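Putative SAM-dependent O-methyltranferase (Podospora anserina, PDB 4YMH) binds S-adenosyl-L-homocysteine and probably works as an S-adenosylmethionine-dependent O-methyltransferase of the cation-dependent family. Local coordinates at residues P28-E33 / K112-G117; E33-T38 / D46-R51; I69-C74 / L81-G86. All coordinates share one frame; numbering follows the deposited sequence.

Contact 1: P28-E33 / K112-G117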
loop_
_atom_site.group_PDB
_atom_site.type_symbol
_atom_site.label_atom_id
_atom_site.label_comp_id
_atom_site.label_asym_id
_atom_site.label_seq_id
_atom_site.Cartn_x
_atom_site.Cartn_y
_atom_site.Cartn_z
ATOM N N PRO A 28 -16.814 4.335 -9.445
ATOM C CA PRO A 28 -18.141 4.790 -9.888
ATOM C C PRO A 28 -18.517 4.248 -11.263
ATOM O O PRO A 28 -17.631 3.941 -12.061
ATOM C CB PRO A 28 -17.996 6.312 -9.935
ATOM C CG PRO A 28 -16.911 6.625 -8.983
ATOM C CD PRO A 28 -15.942 5.465 -9.077
ATOM N N ASP A 29 -19.812 4.154 -11.544
ATOM C CA ASP A 29 -20.286 3.597 -12.810
ATOM C C ASP A 29 -19.691 4.298 -14.030
ATOM O O ASP A 29 -19.311 3.649 -15.018
ATOM C CB ASP A 29 -21.811 3.656 -12.878
ATOM C CG ASP A 29 -22.473 2.662 -11.951
ATOM O OD1 ASP A 29 -21.767 1.784 -11.412
ATOM O OD2 ASP A 29 -23.705 2.741 -11.772
ATOM N N ALA A 30 -19.601 5.621 -13.949
ATOM C CA ALA A 30 -19.112 6.419 -15.068
ATOM C C ALA A 30 -17.671 6.054 -15.388
ATOM O O ALA A 30 -17.269 6.014 -16.559
ATOM C CB ALA A 30 -19.221 7.900 -14.758
ATOM N N LEU A 31 -16.901 5.789 -14.337
ATOM C CA LEU A 31 -15.490 5.470 -14.502
ATOM C C LEU A 31 -15.316 4.058 -15.062
ATOM O O LEU A 31 -14.419 3.817 -15.859
ATOM C CB LEU A 31 -14.742 5.637 -13.175
ATOM C CG LEU A 31 -13.208 5.614 -13.249
ATOM C CD1 LEU A 31 -12.746 6.561 -14.328
ATOM C CD2 LEU A 31 -12.579 5.982 -11.891
ATOM N N VAL A 32 -16.169 3.128 -14.649
ATOM C CA VAL A 32 -16.203 1.819 -15.290
ATOM C C VAL A 32 -16.450 1.985 -16.792
ATOM O O VAL A 32 -15.762 1.379 -17.623
ATOM C CB VAL A 32 -17.300 0.914 -14.706
ATOM C CG1 VAL A 32 -17.367 -0.398 -15.483
ATOM C CG2 VAL A 32 -17.072 0.662 -13.228
ATOM N N GLU A 33 -17.431 2.815 -17.134
ATOM C CA GLU A 33 -17.753 3.060 -18.539
ATOM C C GLU A 33 -16.545 3.616 -19.306
ATOM O O GLU A 33 -16.266 3.199 -20.439
ATOM C CB GLU A 33 -18.948 4.013 -18.661
ATOM C CG GLU A 33 -19.387 4.268 -20.087
ATOM C CD GLU A 33 -20.626 5.145 -20.181
ATOM O OE1 GLU A 33 -20.823 6.004 -19.297
ATOM O OE2 GLU A 33 -21.409 4.968 -21.138
ATOM N N LYS A 112 -14.349 16.162 -21.136
ATOM C CA LYS A 112 -15.590 16.870 -21.454
ATOM C C LYS A 112 -16.823 15.983 -21.300
ATOM O O LYS A 112 -17.855 16.439 -20.798
ATOM C CB LYS A 112 -15.544 17.444 -22.872
ATOM C CG LYS A 112 -14.517 18.547 -23.058
ATOM C CD LYS A 112 -14.604 19.121 -24.466
ATOM C CE LYS A 112 -13.346 19.883 -24.842
ATOM N NZ LYS A 112 -13.122 21.047 -23.948
ATOM N N LYS A 113 -16.740 14.731 -21.741
ATOM C CA LYS A 113 -17.890 13.827 -21.610
ATOM C C LYS A 113 -18.238 13.593 -20.140
ATOM O O LYS A 113 -19.408 13.475 -19.780
ATOM C CB LYS A 113 -17.621 12.479 -22.275
ATOM C CG LYS A 113 -17.637 12.487 -23.779
ATOM C CD LYS A 113 -17.640 11.059 -24.295
ATOM C CE LYS A 113 -17.235 10.991 -25.748
ATOM N NZ LYS A 113 -18.105 11.835 -26.628
ATOM N N TYR A 114 -17.205 13.537 -19.313
ATOM C CA TYR A 114 -17.343 13.254 -17.886
ATOM C C TYR A 114 -17.889 14.458 -17.134
ATOM O O TYR A 114 -18.429 14.325 -16.031
ATOM C CB TYR A 114 -15.991 12.855 -17.303
ATOM C CG TYR A 114 -16.052 11.839 -16.192
ATOM C CD1 TYR A 114 -16.153 12.236 -14.859
ATOM C CD2 TYR A 114 -15.995 10.483 -16.469
ATOM C CE1 TYR A 114 -16.210 11.305 -13.839
ATOM C CE2 TYR A 114 -16.036 9.539 -15.452
ATOM C CZ TYR A 114 -16.140 9.955 -14.141
ATOM O OH TYR A 114 -16.180 9.014 -13.135
ATOM N N GLY A 115 -17.730 15.634 -17.733
ATOM C CA GLY A 115 -18.181 16.871 -17.126
ATOM C C GLY A 115 -17.290 17.334 -15.987
ATOM O O GLY A 115 -17.785 17.822 -14.975
ATOM N N VAL A 116 -15.979 17.189 -16.142
ATOM C CA VAL A 116 -15.060 17.705 -15.133
ATOM C C VAL A 116 -15.075 19.231 -15.180
ATOM O O VAL A 116 -15.440 19.827 -16.193
ATOM C CB VAL A 116 -13.620 17.174 -15.329
ATOM C CG1 VAL A 116 -13.620 15.657 -15.359
ATOM C CG2 VAL A 116 -13.010 17.730 -16.602
ATOM N N GLY A 117 -14.698 19.870 -14.081
ATOM C CA GLY A 117 -14.682 21.318 -14.054
ATOM C C GLY A 117 -13.387 21.864 -14.610
ATOM O O GLY A 117 -12.660 21.173 -15.323
#

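Contact 2: E33-T38 / D46-R51. With SAH (S-adenosyl-L-homocysteine), chain E.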
loop_
_atom_site.group_PDB
_atom_site.type_symbol
_atom_site.label_atom_id
_atom_site.label_comp_id
_atom_site.label_asym_id
_atom_site.label_seq_id
_atom_site.Cartn_x
_atom_site.Cartn_y
_atom_site.Cartn_z
ATOM N N GLU A 33 -17.431 2.815 -17.134
ATOM C CA GLU A 33 -17.753 3.060 -18.539
ATOM C C GLU A 33 -16.545 3.616 -19.306
ATOM O O GLU A 33 -16.266 3.199 -20.439
ATOM C CB GLU A 33 -18.948 4.013 -18.661
ATOM C CG GLU A 33 -19.387 4.268 -20.087
ATOM C CD GLU A 33 -20.626 5.145 -20.181
ATOM O OE1 GLU A 33 -20.823 6.004 -19.297
ATOM O OE2 GLU A 33 -21.409 4.968 -21.138
ATOM N N HIS A 34 -15.823 4.549 -18.694
ATOM C CA HIS A 34 -14.627 5.076 -19.346
ATOM C C HIS A 34 -13.536 4.001 -19.509
ATOM O O HIS A 34 -12.839 3.951 -20.530
ATOM C CB HIS A 34 -14.073 6.269 -18.568
ATOM C CG HIS A 34 -12.782 6.783 -19.111
ATOM N ND1 HIS A 34 -12.698 7.504 -20.285
ATOM C CD2 HIS A 34 -11.513 6.664 -18.656
ATOM C CE1 HIS A 34 -11.437 7.811 -20.521
ATOM N NE2 HIS A 34 -10.695 7.309 -19.550
ATOM N N TRP A 35 -13.398 3.144 -18.505
ATOM C CA TRP A 35 -12.386 2.084 -18.520
ATOM C C TRP A 35 -12.665 1.113 -19.673
ATOM O O TRP A 35 -11.780 0.808 -20.500
ATOM C CB TRP A 35 -12.385 1.368 -17.164
ATOM C CG TRP A 35 -11.270 0.398 -16.927
ATOM C CD1 TRP A 35 -9.995 0.689 -16.525
ATOM C CD2 TRP A 35 -11.342 -1.029 -17.031
ATOM N NE1 TRP A 35 -9.267 -0.468 -16.387
ATOM C CE2 TRP A 35 -10.068 -1.537 -16.693
ATOM C CE3 TRP A 35 -12.357 -1.927 -17.382
ATOM C CZ2 TRP A 35 -9.783 -2.899 -16.703
ATOM C CZ3 TRP A 35 -12.073 -3.280 -17.387
ATOM C CH2 TRP A 35 -10.795 -3.754 -17.049
ATOM N N GLU A 36 -13.916 0.666 -19.746
ATOM C CA GLU A 36 -14.358 -0.239 -20.800
ATOM C C GLU A 36 -14.214 0.386 -22.187
ATOM O O GLU A 36 -13.771 -0.265 -23.145
ATOM C CB GLU A 36 -15.808 -0.662 -20.562
ATOM C CG GLU A 36 -16.024 -1.487 -19.302
ATOM C CD GLU A 36 -15.491 -2.908 -19.423
ATOM O OE1 GLU A 36 -15.110 -3.322 -20.541
ATOM O OE2 GLU A 36 -15.457 -3.615 -18.394
ATOM N N TRP A 37 -14.599 1.652 -22.286
ATOM C CA TRP A 37 -14.507 2.388 -23.539
ATOM C C TRP A 37 -13.068 2.490 -24.012
ATOM O O TRP A 37 -12.787 2.373 -25.207
ATOM C CB TRP A 37 -15.095 3.784 -23.379
ATOM C CG TRP A 37 -14.846 4.683 -24.553
ATOM C CD1 TRP A 37 -15.625 4.819 -25.663
ATOM C CD2 TRP A 37 -13.748 5.584 -24.721
ATOM N NE1 TRP A 37 -15.077 5.746 -26.517
ATOM C CE2 TRP A 37 -13.925 6.232 -25.959
ATOM C CE3 TRP A 37 -12.631 5.906 -23.944
ATOM C CZ2 TRP A 37 -13.027 7.182 -26.438
ATOM C CZ3 TRP A 37 -11.738 6.847 -24.421
ATOM C CH2 TRP A 37 -11.943 7.476 -25.656
ATOM N N THR A 38 -12.163 2.730 -23.071
ATOM C CA THR A 38 -10.744 2.798 -23.389
ATOM C C THR A 38 -10.262 1.454 -23.922
ATOM O O THR A 38 -9.535 1.394 -24.917
ATOM C CB THR A 38 -9.903 3.201 -22.163
ATOM O OG1 THR A 38 -10.283 4.514 -21.738
ATOM C CG2 THR A 38 -8.410 3.199 -22.517
ATOM N N ASP A 46 -3.564 -1.924 -22.447
ATOM C CA ASP A 46 -2.911 -2.572 -21.307
ATOM C C ASP A 46 -2.088 -1.569 -20.490
ATOM O O ASP A 46 -1.756 -1.829 -19.333
ATOM C CB ASP A 46 -2.026 -3.737 -21.774
ATOM C CG ASP A 46 -1.242 -3.416 -23.036
ATOM O OD1 ASP A 46 -1.698 -2.567 -23.831
ATOM O OD2 ASP A 46 -0.170 -4.028 -23.246
ATOM N N LYS A 47 -1.773 -0.426 -21.099
ATOM C CA LYS A 47 -1.117 0.685 -20.410
ATOM C C LYS A 47 -1.988 1.267 -19.301
ATOM O O LYS A 47 -1.484 1.905 -18.373
ATOM C CB LYS A 47 -0.766 1.803 -21.398
ATOM C CG LYS A 47 0.225 1.431 -22.484
ATOM C CD LYS A 47 0.605 2.667 -23.283
ATOM C CE LYS A 47 1.586 2.335 -24.392
ATOM N NZ LYS A 47 2.088 3.570 -25.044
ATOM N N MET A 48 -3.300 1.067 -19.409
ATOM C CA MET A 48 -4.235 1.618 -18.431
ATOM C C MET A 48 -4.225 0.817 -17.128
ATOM O O MET A 48 -4.026 -0.398 -17.141
ATOM C CB MET A 48 -5.653 1.658 -19.017
ATOM C CG MET A 48 -6.714 2.212 -18.083
ATOM S SD MET A 48 -8.241 2.462 -19.000
ATOM C CE MET A 48 -8.456 0.829 -19.705
ATOM N N SER A 49 -4.433 1.504 -16.005
ATOM C CA SER A 49 -4.508 0.836 -14.708
ATOM C C SER A 49 -5.720 -0.097 -14.672
ATOM O O SER A 49 -6.620 0.036 -15.496
ATOM C CB SER A 49 -4.563 1.872 -13.584
ATOM O OG SER A 49 -3.399 2.694 -13.618
ATOM N N SER A 50 -5.721 -1.054 -13.745
ATOM C CA SER A 50 -6.870 -1.939 -13.525
ATOM C C SER A 50 -7.995 -1.244 -12.746
ATOM O O SER A 50 -7.828 -0.128 -12.256
ATOM C CB SER A 50 -6.440 -3.181 -12.754
ATOM O OG SER A 50 -6.154 -2.832 -11.403
ATOM N N ARG A 51 -9.134 -1.916 -12.614
ATOM C CA ARG A 51 -10.237 -1.404 -11.801
ATOM C C ARG A 51 -9.882 -1.344 -10.310
ATOM O O ARG A 51 -10.219 -0.373 -9.613
ATOM C CB ARG A 51 -11.487 -2.263 -12.003
ATOM C CG ARG A 51 -12.059 -2.196 -13.412
ATOM C CD ARG A 51 -13.308 -3.060 -13.561
ATOM N NE ARG A 51 -14.354 -2.711 -12.599
ATOM C CZ ARG A 51 -15.646 -2.981 -12.765
ATOM N NH1 ARG A 51 -16.068 -3.588 -13.868
ATOM N NH2 ARG A 51 -16.522 -2.631 -11.838
HETATM N N SAH E . -1.917 6.849 -16.021
HETATM C CA SAH E . -2.670 6.130 -17.010
HETATM C CB SAH E . -1.758 5.352 -17.954
HETATM C CG SAH E . -0.467 6.032 -18.398
HETATM S SD SAH E . 0.358 5.071 -19.611
HETATM C C SAH E . -3.632 5.167 -16.369
HETATM O O SAH E . -4.588 4.768 -16.991
HETATM O OXT SAH E . -3.423 4.793 -15.224
HETATM C "C5'" SAH E . 1.716 6.138 -19.871
HETATM C "C4'" SAH E . 1.386 7.407 -20.642
HETATM O "O4'" SAH E . 2.505 8.273 -20.620
HETATM C "C3'" SAH E . 1.101 7.148 -22.102
HETATM O "O3'" SAH E . -0.134 7.709 -22.480
HETATM C "C2'" SAH E . 2.230 7.825 -22.835
HETATM O "O2'" SAH E . 1.872 8.306 -24.091
HETATM C "C1'" SAH E . 2.682 8.893 -21.869
HETATM N N9 SAH E . 4.091 9.279 -22.032
HETATM C C8 SAH E . 5.115 8.505 -22.341
HETATM N N7 SAH E . 6.236 9.203 -22.390
HETATM C C5 SAH E . 5.936 10.446 -22.103
HETATM C C6 SAH E . 6.663 11.707 -21.969
HETATM N N6 SAH E . 7.960 11.714 -22.178
HETATM N N1 SAH E . 5.994 12.807 -21.634
HETATM C C2 SAH E . 4.684 12.757 -21.417
HETATM N N3 SAH E . 3.959 11.659 -21.512
HETATM C C4 SAH E . 4.523 10.493 -21.847
#

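Contact 3: I69-C74 / L81-G86. With SAH (S-adenosyl-L-homocysteine), chain E.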
loop_
_atom_site.group_PDB
_atom_site.type_symbol
_atom_site.label_atom_id
_atom_site.label_comp_id
_atom_site.label_asym_id
_atom_site.label_seq_id
_atom_site.Cartn_x
_atom_site.Cartn_y
_atom_site.Cartn_z
ATOM N N ILE A 69 -3.104 17.654 -6.986
ATOM C CA ILE A 69 -2.552 16.372 -7.424
ATOM C C ILE A 69 -1.846 16.581 -8.759
ATOM O O ILE A 69 -2.367 17.260 -9.641
ATOM C CB ILE A 69 -3.652 15.283 -7.575
ATOM C CG1 ILE A 69 -4.231 14.903 -6.210
ATOM C CG2 ILE A 69 -3.102 14.028 -8.282
ATOM C CD1 ILE A 69 -5.412 13.929 -6.267
ATOM N N LEU A 70 -0.652 16.023 -8.893
ATOM C CA LEU A 70 0.046 16.024 -10.179
ATOM C C LEU A 70 0.148 14.600 -10.686
ATOM O O LEU A 70 0.392 13.682 -9.911
ATOM C CB LEU A 70 1.440 16.631 -10.063
ATOM C CG LEU A 70 2.330 16.441 -11.309
ATOM C CD1 LEU A 70 1.758 17.187 -12.523
ATOM C CD2 LEU A 70 3.759 16.864 -11.037
ATOM N N GLU A 71 -0.043 14.422 -11.987
ATOM C CA GLU A 71 0.058 13.115 -12.612
ATOM C C GLU A 71 0.925 13.205 -13.866
ATOM O O GLU A 71 0.763 14.108 -14.681
ATOM C CB GLU A 71 -1.343 12.604 -12.938
ATOM C CG GLU A 71 -1.426 11.637 -14.076
ATOM C CD GLU A 71 -2.820 11.088 -14.248
ATOM O OE1 GLU A 71 -3.446 11.357 -15.302
ATOM O OE2 GLU A 71 -3.282 10.384 -13.328
ATOM N N ILE A 72 1.874 12.289 -14.008
ATOM C CA ILE A 72 2.727 12.286 -15.185
ATOM C C ILE A 72 2.368 11.040 -15.987
ATOM O O ILE A 72 2.578 9.917 -15.519
ATOM C CB ILE A 72 4.223 12.307 -14.814
ATOM C CG1 ILE A 72 4.509 13.419 -13.798
ATOM C CG2 ILE A 72 5.077 12.498 -16.061
ATOM C CD1 ILE A 72 5.983 13.535 -13.388
ATOM N N GLY A 73 1.788 11.250 -17.174
ATOM C CA GLY A 73 1.334 10.165 -18.031
ATOM C C GLY A 73 -0.175 10.009 -17.935
ATOM O O GLY A 73 -0.683 9.301 -17.070
ATOM N N CYS A 74 -0.902 10.670 -18.834
ATOM C CA CYS A 74 -2.365 10.703 -18.751
ATOM C C CYS A 74 -3.023 9.511 -19.454
ATOM O O CYS A 74 -4.041 8.998 -18.977
ATOM C CB CYS A 74 -2.890 12.013 -19.347
ATOM S SG CYS A 74 -4.667 12.272 -19.141
ATOM N N LEU A 81 -9.289 10.747 -13.886
ATOM C CA LEU A 81 -10.684 10.726 -13.467
ATOM C C LEU A 81 -10.844 10.026 -12.113
ATOM O O LEU A 81 -11.746 10.377 -11.335
ATOM C CB LEU A 81 -11.566 10.060 -14.529
ATOM C CG LEU A 81 -11.710 10.879 -15.824
ATOM C CD1 LEU A 81 -12.378 10.063 -16.934
ATOM C CD2 LEU A 81 -12.489 12.165 -15.560
ATOM N N ALA A 82 -9.980 9.051 -11.826
ATOM C CA ALA A 82 -9.978 8.455 -10.486
ATOM C C ALA A 82 -9.638 9.504 -9.421
ATOM O O ALA A 82 -10.342 9.623 -8.414
ATOM C CB ALA A 82 -9.000 7.281 -10.401
ATOM N N TRP A 83 -8.563 10.261 -9.645
ATOM C CA TRP A 83 -8.188 11.335 -8.716
ATOM C C TRP A 83 -9.314 12.356 -8.558
ATOM O O TRP A 83 -9.620 12.831 -7.447
ATOM C CB TRP A 83 -6.911 12.052 -9.195
ATOM C CG TRP A 83 -5.694 11.168 -9.351
ATOM C CD1 TRP A 83 -4.895 11.066 -10.458
ATOM C CD2 TRP A 83 -5.138 10.275 -8.377
ATOM N NE1 TRP A 83 -3.887 10.163 -10.234
ATOM C CE2 TRP A 83 -4.013 9.663 -8.965
ATOM C CE3 TRP A 83 -5.484 9.932 -7.062
ATOM C CZ2 TRP A 83 -3.230 8.725 -8.284
ATOM C CZ3 TRP A 83 -4.712 9.004 -6.394
ATOM C CH2 TRP A 83 -3.590 8.411 -7.005
ATOM N N TYR A 84 -9.920 12.703 -9.693
ATOM C CA TYR A 84 -11.064 13.607 -9.728
ATOM C C TYR A 84 -12.178 13.099 -8.811
ATOM O O TYR A 84 -12.699 13.845 -7.964
ATOM C CB TYR A 84 -11.556 13.773 -11.182
ATOM C CG TYR A 84 -12.779 14.664 -11.344
ATOM C CD1 TYR A 84 -12.654 16.047 -11.412
ATOM C CD2 TYR A 84 -14.051 14.120 -11.424
ATOM C CE1 TYR A 84 -13.764 16.862 -11.552
ATOM C CE2 TYR A 84 -15.178 14.931 -11.561
ATOM C CZ TYR A 84 -15.026 16.301 -11.627
ATOM O OH TYR A 84 -16.133 17.109 -11.770
ATOM N N GLU A 85 -12.523 11.823 -8.947
ATOM C CA GLU A 85 -13.576 11.248 -8.108
ATOM C C GLU A 85 -13.184 11.289 -6.630
ATOM O O GLU A 85 -14.028 11.520 -5.750
ATOM C CB GLU A 85 -13.878 9.800 -8.519
ATOM C CG GLU A 85 -14.664 9.638 -9.830
ATOM C CD GLU A 85 -16.126 10.059 -9.725
ATOM O OE1 GLU A 85 -16.593 10.410 -8.614
ATOM O OE2 GLU A 85 -16.815 10.028 -10.767
ATOM N N GLY A 86 -11.902 11.066 -6.361
ATOM C CA GLY A 86 -11.438 11.015 -4.985
ATOM C C GLY A 86 -11.309 12.372 -4.323
ATOM O O GLY A 86 -11.088 12.453 -3.115
HETATM N N SAH E . -1.917 6.849 -16.021
HETATM C CA SAH E . -2.670 6.130 -17.010
HETATM C CB SAH E . -1.758 5.352 -17.954
HETATM C CG SAH E . -0.467 6.032 -18.398
HETATM S SD SAH E . 0.358 5.071 -19.611
HETATM C C SAH E . -3.632 5.167 -16.369
HETATM O O SAH E . -4.588 4.768 -16.991
HETATM O OXT SAH E . -3.423 4.793 -15.224
HETATM C "C5'" SAH E . 1.716 6.138 -19.871
HETATM C "C4'" SAH E . 1.386 7.407 -20.642
HETATM O "O4'" SAH E . 2.505 8.273 -20.620
HETATM C "C3'" SAH E . 1.101 7.148 -22.102
HETATM O "O3'" SAH E . -0.134 7.709 -22.480
HETATM C "C2'" SAH E . 2.230 7.825 -22.835
HETATM O "O2'" SAH E . 1.872 8.306 -24.091
HETATM C "C1'" SAH E . 2.682 8.893 -21.869
HETATM N N9 SAH E . 4.091 9.279 -22.032
HETATM C C8 SAH E . 5.115 8.505 -22.341
HETATM N N7 SAH E . 6.236 9.203 -22.390
HETATM C C5 SAH E . 5.936 10.446 -22.103
HETATM C C6 SAH E . 6.663 11.707 -21.969
HETATM N N6 SAH E . 7.960 11.714 -22.178
HETATM N N1 SAH E . 5.994 12.807 -21.634
HETATM C C2 SAH E . 4.684 12.757 -21.417
HETATM N N3 SAH E . 3.959 11.659 -21.512
HETATM C C4 SAH E . 4.523 10.493 -21.847
#

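Contact 1: P28-E33 / K112-G117
Two helix ends meet here: the first turn of helix 29-41, through Ala30 and Leu31, receives the ring of Tyr114 from the last turn of helix 101-114. Ala30 CB lies 3.6 Å from Tyr114 CE2, an apolar touch on a line oblique to the ring. The interface is small, 134 Å² summed over both sides, and more than half of that belongs to Tyr114, whose CA is 7.6 Å from the CA of Ala30. The phenol oxygen extends further, to 3.5 Å from Leu31 N, which lies near the ring plane at its edge. No hydrogen bond crosses between the segments. Leu31 N is instead weakly bonded to Pro28 O, Pro28 being the N-cap of its helix, and Tyr114 OH is bonded to Glu85 of helix 78-86. Behind Tyr114 the helix closes in a Schellman motif: Gly115, with positive phi (75°), is the C-prime residue, its N bonded to Lys112 O at 3.2 Å, and Val116 N bonds back to Phe111 O. Tyr114 CB does not itself point at the opposite helix; a first torsion of -147°, off the usual staggered values, accompanies the ring's swing across to it. Leu81, also of helix 78-86, touches both Leu31 and Tyr114.

Contact 2: E33-T38 / D46-R51
Trp35 of helix 29-41 is held between Met48 and Arg51, the three residues with most surface buried in this contact. Met48 CE lies over one face of the indole, 3.8 Å from the centroid of the five-membered ring, while Arg51 CG stands over the opposite face, 7° off the normal of the six-membered ring. Both are CH-pi contacts. Met48 SD adds a Met-aromatic contact, oblique to the ring and 3.5 Å from Trp35 CD1. The methionine reaches the helix because CG is anti to its backbone N (chi1 180°) and the chain stays extended until it bends at chi3, which tucks CE beside the Trp35 carbonyl. Its sulfur also meets Thr38 tip to tip, 3.6 Å from Thr38 CG2. The methyl of Thr38 is thus turned to the sulfur, while its OG1 bonds to His34 O within the helix and to Ser76 outside it.

The indole edge supplies the polar link. Trp35 NE1 donates to Ser49 O at 2.8 Å, with an N-H...O angle of 159°; the oxygen lies in the ring plane and the nitrogen in the carbonyl plane. With both faces occupied and this edge bonded, rotation of the indole is restrained. Arg51 carries its guanidinium past the ring, its plane strongly turned from that of the indole, and its NH1 remains beyond salt-bridge distance of Glu36. Ser49 faces the ligand with its other groups: OG hydrogen-bonds OXT of S-adenosyl-L-homocysteine at 2.6 Å, and its N makes a weak bond to the second carboxylate oxygen. One serine therefore joins the tryptophan edge to the ligand carboxylate, at the loop leading into helix 51-64 in the cofactor site of this class I-like methyltransferase.

Contact 3: I69-C74 / L81-G86
A buried glutamate meets a buried tryptophan edge here, yet their hydrogen bond is weak: Trp83 NE1 lies 3.2 Å from Glu71 OE2, with an N-H...O angle of only 124°. The oxygen is at the indole edge, in its plane, but the carboxylate itself is turned 58° from the ring. Glu71 reaches this edge with an extended chain whose CG is anti to the backbone N (chi1 154°). Its stronger partners lie elsewhere, Ser79 at OE2 and Thr96 at OE1. Ile69, two residues earlier on the same side of strand 68-72, provides the apolar half. Its CG2 stands over one face of Trp83, 4.1 Å from the centroid of the five-membered ring, and its CD1 is 3.8 Å from Trp83 CB. These residues join the strand and helix of the beta-alpha-beta unit 68-72, 78-86 and 93-98. Past the strand, Gly73 O accepts a bond from the amino N of S-adenosyl-L-homocysteine at 2.9 Å. Two hydroxyls and one weakly bonded indole N-H meet the Glu71 carboxylate; if it is ionised, they would be expected to help stabilise its charge in the core.

Contacts 1 and 2 share Glu33 and helix 29-41, their centres 12 Å apart; Val32 CG2 of the first packs 3.6 Å from Arg51 NH2 of the second. Contact 3 meets both through helix 78-86. Glu85 OE2 is 2.7 Å from Tyr114 OH of contact 1, while Leu81 CD1 is 3.9 Å from His34 CD2 of contact 2. Both 33-38/46-51 and 69-74/81-86 touch S-adenosyl-L-homocysteine, at its carboxylate and amino group respectively, and so both contribute to binding the amino-acid end of the ligand. Contact 1 is more remote, the Leu31 side chain lying about 9 Å from the ligand. In sequence, contacts 2 and 3 follow one another inside the loop that contact 1 closes.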